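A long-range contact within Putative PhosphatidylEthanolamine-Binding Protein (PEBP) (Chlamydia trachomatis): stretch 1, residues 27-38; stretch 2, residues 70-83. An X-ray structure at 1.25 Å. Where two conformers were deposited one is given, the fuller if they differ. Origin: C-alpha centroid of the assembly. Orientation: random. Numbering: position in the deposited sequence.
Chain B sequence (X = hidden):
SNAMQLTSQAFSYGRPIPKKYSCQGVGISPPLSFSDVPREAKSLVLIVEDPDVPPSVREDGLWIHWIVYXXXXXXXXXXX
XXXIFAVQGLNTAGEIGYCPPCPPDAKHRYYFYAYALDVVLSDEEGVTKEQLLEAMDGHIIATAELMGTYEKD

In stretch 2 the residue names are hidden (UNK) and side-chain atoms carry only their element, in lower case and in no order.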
# COMPACT_ATOMS: atom_id res chain seq x y z
N GLY B 27 -10.58 13.38 -20.25
CA GLY B 27 -9.42 12.56 -20.50
C GLY B 27 -8.15 13.04 -19.83
O GLY B 27 -7.05 12.79 -20.31
N ILE B 28 -8.28 13.73 -18.71
CA ILE B 28 -7.11 14.20 -17.99
C ILE B 28 -6.57 13.11 -17.06
O ILE B 28 -7.26 12.14 -16.73
CB ILE B 28 -7.40 15.50 -17.20
CG1 ILE B 28 -8.38 15.22 -16.07
CG2 ILE B 28 -7.93 16.61 -18.14
CD1 ILE B 28 -8.71 16.44 -15.21
N SER B 29 -5.32 13.27 -16.65
CA SER B 29 -4.68 12.30 -15.77
C SER B 29 -5.39 12.28 -14.41
O SER B 29 -5.82 13.32 -13.91
CB SER B 29 -3.18 12.61 -15.64
OG SER B 29 -2.98 13.85 -14.97
N PRO B 30 -5.56 11.09 -13.82
CA PRO B 30 -6.26 10.97 -12.54
C PRO B 30 -5.39 11.44 -11.39
O PRO B 30 -4.15 11.41 -11.49
CB PRO B 30 -6.50 9.46 -12.42
CG PRO B 30 -5.32 8.85 -13.18
CD PRO B 30 -5.09 9.79 -14.33
N PRO B 31 -6.03 11.86 -10.28
CA PRO B 31 -5.26 12.21 -9.09
C PRO B 31 -4.60 10.97 -8.49
O PRO B 31 -5.17 9.89 -8.47
CB PRO B 31 -6.33 12.77 -8.15
CG PRO B 31 -7.57 12.06 -8.54
CD PRO B 31 -7.47 11.83 -10.04
N LEU B 32 -3.36 11.12 -8.05
CA LEU B 32 -2.64 10.04 -7.40
C LEU B 32 -1.90 10.57 -6.21
O LEU B 32 -1.44 11.71 -6.21
CB LEU B 32 -1.62 9.46 -8.36
CG LEU B 32 -2.20 8.81 -9.62
CD1 LEU B 32 -1.08 8.52 -10.62
CD2 LEU B 32 -2.91 7.51 -9.26
N SER B 33 -1.77 9.74 -5.18
CA SER B 33 -1.06 10.08 -3.95
C SER B 33 -0.00 9.04 -3.64
O SER B 33 -0.26 7.83 -3.70
CB SER B 33 -2.00 10.12 -2.76
OG SER B 33 -2.94 11.18 -2.90
N PHE B 34 1.18 9.52 -3.31
CA PHE B 34 2.29 8.69 -2.90
C PHE B 34 2.47 8.91 -1.40
O PHE B 34 2.46 10.06 -0.93
CB PHE B 34 3.57 9.11 -3.61
CG PHE B 34 3.50 9.01 -5.11
CD1 PHE B 34 2.89 10.01 -5.86
CD2 PHE B 34 4.04 7.93 -5.78
CE1 PHE B 34 2.83 9.92 -7.25
CE2 PHE B 34 4.00 7.85 -7.16
CZ PHE B 34 3.39 8.84 -7.90
N SER B 35 2.59 7.85 -0.62
CA SER B 35 2.88 8.07 0.78
C SER B 35 3.73 6.94 1.32
O SER B 35 3.91 5.90 0.68
CB SER B 35 1.59 8.22 1.58
OG SER B 35 0.86 7.01 1.57
N ASP B 36 4.29 7.18 2.48
CA ASP B 36 5.19 6.24 3.14
C ASP B 36 6.39 5.91 2.24
O ASP B 36 6.87 4.79 2.19
CB ASP B 36 4.46 4.95 3.58
CG ASP B 36 3.32 5.22 4.53
OD1 ASP B 36 3.39 6.20 5.29
OD2 ASP B 36 2.35 4.42 4.54
N VAL B 37 6.87 6.91 1.51
CA VAL B 37 8.04 6.73 0.67
C VAL B 37 9.28 6.60 1.56
O VAL B 37 9.46 7.41 2.47
CB VAL B 37 8.21 7.92 -0.33
CG1 VAL B 37 9.46 7.77 -1.16
CG2 VAL B 37 6.98 8.08 -1.22
N PRO B 38 10.12 5.60 1.31
CA PRO B 38 11.31 5.43 2.15
C PRO B 38 12.16 6.70 2.19
O PRO B 38 12.33 7.36 1.17
CB PRO B 38 12.09 4.30 1.46
CG PRO B 38 11.16 3.66 0.51
CD PRO B 38 9.97 4.54 0.29
N UNK B 70 11.84 10.53 -12.26
CA UNK B 70 12.50 11.63 -11.58
C UNK B 70 11.52 12.55 -10.87
O UNK B 70 11.79 13.74 -10.71
c UNK B 70 13.46 12.38 -12.50
c UNK B 70 14.81 11.70 -12.62
o UNK B 70 15.09 10.69 -11.96
n UNK B 70 15.66 12.26 -13.46
N UNK B 71 10.41 11.99 -10.43
CA UNK B 71 9.54 12.71 -9.52
C UNK B 71 10.23 12.92 -8.19
O UNK B 71 10.99 12.06 -7.74
c UNK B 71 8.29 11.90 -9.25
c UNK B 71 7.20 11.99 -10.28
c UNK B 71 6.41 13.30 -10.16
c UNK B 71 6.29 10.78 -10.12
N UNK B 72 9.95 14.05 -7.54
CA UNK B 72 10.42 14.25 -6.17
C UNK B 72 9.86 13.18 -5.24
O UNK B 72 8.70 12.86 -5.29
o UNK B 72 10.26 15.70 -4.29
c UNK B 72 9.97 15.61 -5.66
N UNK B 73 10.71 12.66 -4.34
CA UNK B 73 10.21 11.65 -3.41
C UNK B 73 9.28 12.23 -2.37
O UNK B 73 8.64 11.43 -1.67
c UNK B 73 11.49 11.10 -2.77
c UNK B 73 12.51 12.18 -2.98
c UNK B 73 12.16 12.83 -4.27
N UNK B 74 9.18 13.56 -2.26
CA UNK B 74 8.18 14.18 -1.39
C UNK B 74 7.02 14.78 -2.16
O UNK B 74 6.27 15.60 -1.63
c UNK B 74 9.43 16.41 -1.17
c UNK B 74 8.84 15.22 -0.43
c UNK B 74 9.91 14.54 0.42
N UNK B 75 6.83 14.38 -3.42
CA UNK B 75 5.82 15.02 -4.25
C UNK B 75 4.42 14.92 -3.64
O UNK B 75 3.58 15.80 -3.81
c UNK B 75 5.34 13.03 -5.74
c UNK B 75 5.84 14.46 -5.69
c UNK B 75 5.01 15.35 -6.63
N UNK B 76 4.19 13.86 -2.89
CA UNK B 76 2.91 13.61 -2.19
C UNK B 76 1.74 13.40 -3.15
O UNK B 76 1.40 12.27 -3.47
o UNK B 76 1.67 14.29 -0.22
c UNK B 76 2.62 14.72 -1.19
N UNK B 77 1.11 14.47 -3.63
CA UNK B 77 0.00 14.30 -4.56
C UNK B 77 0.35 14.77 -5.98
O UNK B 77 1.16 15.69 -6.17
c UNK B 77 -1.24 15.03 -4.02
o UNK B 77 -3.03 13.88 -5.16
n UNK B 77 -2.83 16.09 -5.51
c UNK B 77 -2.44 14.95 -4.96
N UNK B 78 -0.22 14.09 -6.96
CA UNK B 78 -0.40 14.65 -8.29
C UNK B 78 -1.90 14.90 -8.45
O UNK B 78 -2.69 13.97 -8.44
c UNK B 78 2.44 14.57 -9.53
c UNK B 78 0.07 13.70 -9.37
c UNK B 78 1.56 13.32 -9.34
c UNK B 78 1.86 12.29 -10.40
N UNK B 79 -2.27 16.17 -8.59
CA UNK B 79 -3.67 16.50 -8.76
C UNK B 79 -4.11 16.12 -10.18
O UNK B 79 -3.27 15.88 -11.06
c UNK B 79 -3.90 17.98 -8.53
N UNK B 80 -5.41 16.03 -10.39
CA UNK B 80 -5.91 15.62 -11.69
C UNK B 80 -5.43 16.62 -12.74
O UNK B 80 -5.45 17.82 -12.52
c UNK B 80 -7.44 15.51 -11.68
o UNK B 80 -10.20 15.57 -11.27
c UNK B 80 -9.68 16.69 -11.47
c UNK B 80 -8.16 16.82 -11.44
o UNK B 80 -10.35 17.72 -11.69
N UNK B 81 -4.93 16.10 -13.86
CA UNK B 81 -4.48 16.94 -14.95
C UNK B 81 -3.36 17.90 -14.58
O UNK B 81 -3.09 18.86 -15.29
N UNK B 82 -2.66 17.64 -13.49
CA UNK B 82 -1.73 18.63 -12.99
C UNK B 82 -0.44 18.68 -13.81
O UNK B 82 -0.07 17.77 -14.53
c UNK B 82 -1.41 18.38 -11.52
N UNK B 83 0.25 19.81 -13.66
CA UNK B 83 1.58 19.92 -14.22
C UNK B 83 2.48 18.93 -13.53
O UNK B 83 2.40 18.70 -12.32
n UNK B 83 5.42 22.84 -15.20
c UNK B 83 3.55 21.38 -14.74
c UNK B 83 2.18 21.31 -14.07
o UNK B 83 3.49 23.76 -14.47
c UNK B 83 4.15 22.77 -14.79
O HOH W 1 -2.51 13.42 -12.36
O HOH W 2 -0.73 15.25 -15.80
O HOH W 3 0.11 11.71 -0.02

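Position 70 carries two carbons, the second bearing one oxygen and one nitrogen, and lies out of reach of stretch 1; the carboxamide makes it N70. Position 71 has four carbons forked at the second, hence L71; its CD1 approaches F34 CZ at 4.1 Å. Position 72, one carbon then one oxygen, is S72. It touches nothing on stretch 1, but its O accepts from the backbone N of position 75 at 3.1 Å, closing a type I turn.

At position 73 three carbons close a ring onto the backbone N, which defines P73; its CB lies 4.2 Å from V37 CG1. Position 74 has one carbon carrying two more and points away from stretch 1: V74, whose N donates to S72 OG at 3.1 Å. The same three-carbon fork at position 75 gives V75, and here CG1 packs 3.9 Å from F34 CD1.

Position 76 shows one carbon and one oxygen, so S76. Its CA-to-CB bond points away, yet its backbone O accepts from F34 N at 2.8 Å with a nearly straight 174° angle, and water 3 links S76 OG (3.0 Å) to F34 O (3.0 Å). Position 77 has two carbons, the second with one oxygen and one nitrogen: N77, on the same sheet face as S33. Position 78, four carbons forked at the second, is L78, on the other face with L32; its CD1 meets the edge of the F34 ring, 4.1 Å from CE1.

A single carbon pointing away identifies position 79 as A79. Position 80 has three carbons, the third with two oxygens: E80, whose CG lies 3.8 Å from I28 CD1. Position 81 has no side-chain atoms and is G81. Its phi of 59° favours glycine, and an ideal CB would sit only 3.3 Å from I28 CB. One carbon at position 82 gives A82, whose N donates to A79 O at 3.1 Å across a type II turn. Position 83, three carbons ending in one oxygen and one nitrogen, is Q83, out of reach.

The contact is a short antiparallel pairing extended at both ends. L32 N donates to L78 O (3.0 Å, 159°) and L78 N to L32 O (2.8 Å, 164°), fixing the register. Beyond this pair, G81 N donates to S29 O at 2.9 Å, and water 1 joins S29 OG (2.7 Å) and P30 O (2.7 Å) to A79 O (2.9 Å). Toward the other end, F34 packs against L71, V75 and L78, adding apolar contact to the backbone ladder. Together the stretches bury 666 Å².

Stretch 2 (70-83) NLSPVVSNLAEGAQ
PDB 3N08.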